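Local coordinates for possible glutathione S-transferase (PDB 3M8N), which belongs to the glutathione S-transferase superfamily and probably transfers glutathione to electrophilic substrates, at the interface of chains A and B. Sequence-based numbering; all coordinates share one arbitrary frame. Chains: chain A/B, Possible glutathione S-transferase.

The interface of chains A and B. Residues chain A 66, 68, 70-71, 74, 94, 97-98, 101; chain B 91, 94-95, 97-98.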
# COMPACT_ATOMS: atom_id res chain seq x y z
N LEU A 66 -10.90 10.98 -2.58
CA LEU A 66 -10.16 9.80 -2.41
C LEU A 66 -8.73 10.16 -2.07
O LEU A 66 -8.15 11.04 -2.65
CB LEU A 66 -10.29 8.95 -3.68
CG LEU A 66 -9.46 7.70 -3.83
CD1 LEU A 66 -10.02 6.63 -2.96
CD2 LEU A 66 -9.52 7.36 -5.23
N GLU A 68 -4.71 8.74 -0.61
CA GLU A 68 -3.72 7.67 -0.86
C GLU A 68 -3.37 7.58 -2.34
O GLU A 68 -4.13 7.04 -3.13
CB GLU A 68 -4.10 6.27 -0.33
CG GLU A 68 -4.25 6.15 1.21
CD GLU A 68 -2.94 6.26 1.99
OE1 GLU A 68 -1.85 5.95 1.43
OE2 GLU A 68 -3.02 6.70 3.16
N ASN A 70 -1.73 5.64 -4.04
CA ASN A 70 -1.79 4.35 -4.74
C ASN A 70 -3.19 3.87 -4.98
O ASN A 70 -3.42 3.14 -5.94
CB ASN A 70 -0.99 3.27 -4.02
CG ASN A 70 0.52 3.43 -4.17
OD1 ASN A 70 1.05 4.39 -4.66
ND2 ASN A 70 1.19 2.47 -3.73
N ALA A 71 -4.11 4.26 -4.10
CA ALA A 71 -5.55 4.08 -4.33
C ALA A 71 -6.10 5.00 -5.44
O ALA A 71 -6.95 4.60 -6.20
CB ALA A 71 -6.36 4.30 -3.02
N TRP A 74 -5.04 3.41 -8.75
CA TRP A 74 -5.93 2.33 -9.11
C TRP A 74 -7.27 2.82 -9.69
O TRP A 74 -7.74 2.30 -10.70
CB TRP A 74 -6.16 1.41 -7.92
CG TRP A 74 -7.03 0.25 -8.28
CD1 TRP A 74 -6.62 -0.99 -8.69
CD2 TRP A 74 -8.46 0.21 -8.26
NE1 TRP A 74 -7.69 -1.79 -8.92
CE2 TRP A 74 -8.85 -1.09 -8.66
CE3 TRP A 74 -9.47 1.14 -7.90
CZ2 TRP A 74 -10.25 -1.49 -8.77
CZ3 TRP A 74 -10.85 0.76 -7.99
CH2 TRP A 74 -11.22 -0.55 -8.44
N LEU A 94 -1.00 -4.70 -7.85
CA LEU A 94 -1.28 -4.27 -6.49
C LEU A 94 -0.24 -4.76 -5.54
O LEU A 94 0.14 -4.05 -4.66
CB LEU A 94 -2.70 -4.73 -6.02
CG LEU A 94 -3.88 -3.92 -6.59
CD1 LEU A 94 -5.17 -4.65 -6.45
CD2 LEU A 94 -3.99 -2.45 -6.11
N MSE A 97 2.50 -2.39 -5.82
CA MSE A 97 2.12 -1.15 -5.13
C MSE A 97 2.05 -1.24 -3.61
O MSE A 97 2.34 -0.27 -2.93
CB MSE A 97 0.77 -0.68 -5.63
CG MSE A 97 0.74 -0.57 -7.07
SE MSE A 97 -0.91 0.16 -7.85
CE MSE A 97 -0.58 1.83 -7.31
N PHE A 98 1.60 -2.38 -3.08
CA PHE A 98 1.69 -2.61 -1.66
C PHE A 98 3.14 -2.69 -1.21
O PHE A 98 3.46 -2.14 -0.18
CB PHE A 98 0.87 -3.81 -1.21
CG PHE A 98 -0.61 -3.49 -1.11
CD1 PHE A 98 -1.06 -2.54 -0.23
CD2 PHE A 98 -1.53 -4.10 -1.96
CE1 PHE A 98 -2.43 -2.23 -0.12
CE2 PHE A 98 -2.89 -3.75 -1.91
CZ PHE A 98 -3.33 -2.82 -0.94
N GLN A 101 4.44 0.71 -0.93
CA GLN A 101 3.92 1.34 0.32
C GLN A 101 4.68 1.04 1.64
O GLN A 101 4.91 1.94 2.40
CB GLN A 101 2.40 1.04 0.47
CG GLN A 101 1.47 2.17 1.02
CD GLN A 101 1.83 3.54 0.57
OE1 GLN A 101 2.15 4.39 1.38
NE2 GLN A 101 1.85 3.78 -0.75
N ALA B 91 -12.11 1.59 -4.70
CA ALA B 91 -11.02 2.48 -4.43
C ALA B 91 -10.94 2.90 -2.96
O ALA B 91 -9.89 3.07 -2.43
CB ALA B 91 -11.08 3.69 -5.33
N LEU B 94 -9.33 0.20 -1.09
CA LEU B 94 -7.92 0.31 -1.31
C LEU B 94 -7.30 1.42 -0.56
O LEU B 94 -6.21 1.27 -0.06
CB LEU B 94 -7.57 0.45 -2.78
CG LEU B 94 -7.68 -0.87 -3.55
CD1 LEU B 94 -7.62 -0.62 -5.01
CD2 LEU B 94 -6.64 -1.88 -3.19
N GLN B 95 -7.97 2.54 -0.49
CA GLN B 95 -7.48 3.65 0.30
C GLN B 95 -7.15 3.23 1.76
O GLN B 95 -6.10 3.56 2.26
CB GLN B 95 -8.45 4.81 0.30
CG GLN B 95 -8.09 5.93 1.27
CD GLN B 95 -9.15 6.93 1.54
OE1 GLN B 95 -9.62 7.63 0.67
NE2 GLN B 95 -9.49 7.04 2.76
N MSE B 97 -6.63 0.19 2.90
CA MSE B 97 -5.59 -0.82 2.81
C MSE B 97 -4.20 -0.24 2.61
O MSE B 97 -3.27 -0.67 3.25
CB MSE B 97 -5.93 -1.84 1.74
CG MSE B 97 -7.09 -2.62 2.10
SE MSE B 97 -7.78 -3.64 0.66
CE MSE B 97 -6.89 -5.21 1.14
N PHE B 98 -4.05 0.73 1.75
CA PHE B 98 -2.79 1.42 1.64
C PHE B 98 -2.36 2.19 2.90
O PHE B 98 -1.22 2.14 3.27
CB PHE B 98 -2.78 2.30 0.38
CG PHE B 98 -2.56 1.50 -0.88
CD1 PHE B 98 -1.34 0.89 -1.13
CD2 PHE B 98 -3.58 1.32 -1.79
CE1 PHE B 98 -1.17 0.11 -2.26
CE2 PHE B 98 -3.40 0.57 -2.94
CZ PHE B 98 -2.21 -0.05 -3.17
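Two copies of this GST-superfamily protein meet across a two-fold axis in an interface that resembles the usual GST dimer and is probably the biological one: strand 65-67 and helix 69-77 of the N-terminal, thioredoxin-like domain of chain A, together with its helix 87-117, pack on helix 87-103 of chain B. Within this patch no nitrogen or oxygen of one chain comes close enough to bond one of the other. Aromatic stacking forms the centre. The rings of A:Phe98 and B:Phe98 lie face to face with planes 15° apart and centroids 4.0 Å from each other, displaced so that each sets its CE1 side over the rim of the other. Both side chains hold CG anti to the carbonyl carbon (chi1 near -78° in both chains), although their directions cross at nearly a right angle. B:Phe98 buries 136 Å² and is sandwiched: on its opposite face A:Asn70 CB makes a CH-pi contact over the ring centre, 3.5 Å from the centroid, with the amide plane almost perpendicular to the ring. The backbone of A:Met97, a selenomethionine, reaches the edge of B:Phe98 in plane.

A second CH-pi contact comes from B:Leu94, whose CD1 methyl lies 3.6 Å from the centroid of the five-membered ring of A:Trp74; the indole is carried there with CG anti to the backbone N (chi1 -178°). The other branch, B:Leu94 CD2, meets A:Leu94 CD2 tip to tip at 4.0 Å.

Aliphatic packing extends the patch along the B helix. The A:Ala71 methyl CB rests 3.6 Å from B:Gln95 CA, and A:Leu66 CD1 lies 3.9 Å from B:Ala91 CB. The bent chain of A:Glu68 crosses the extended B:Gln95 through their CG methylenes.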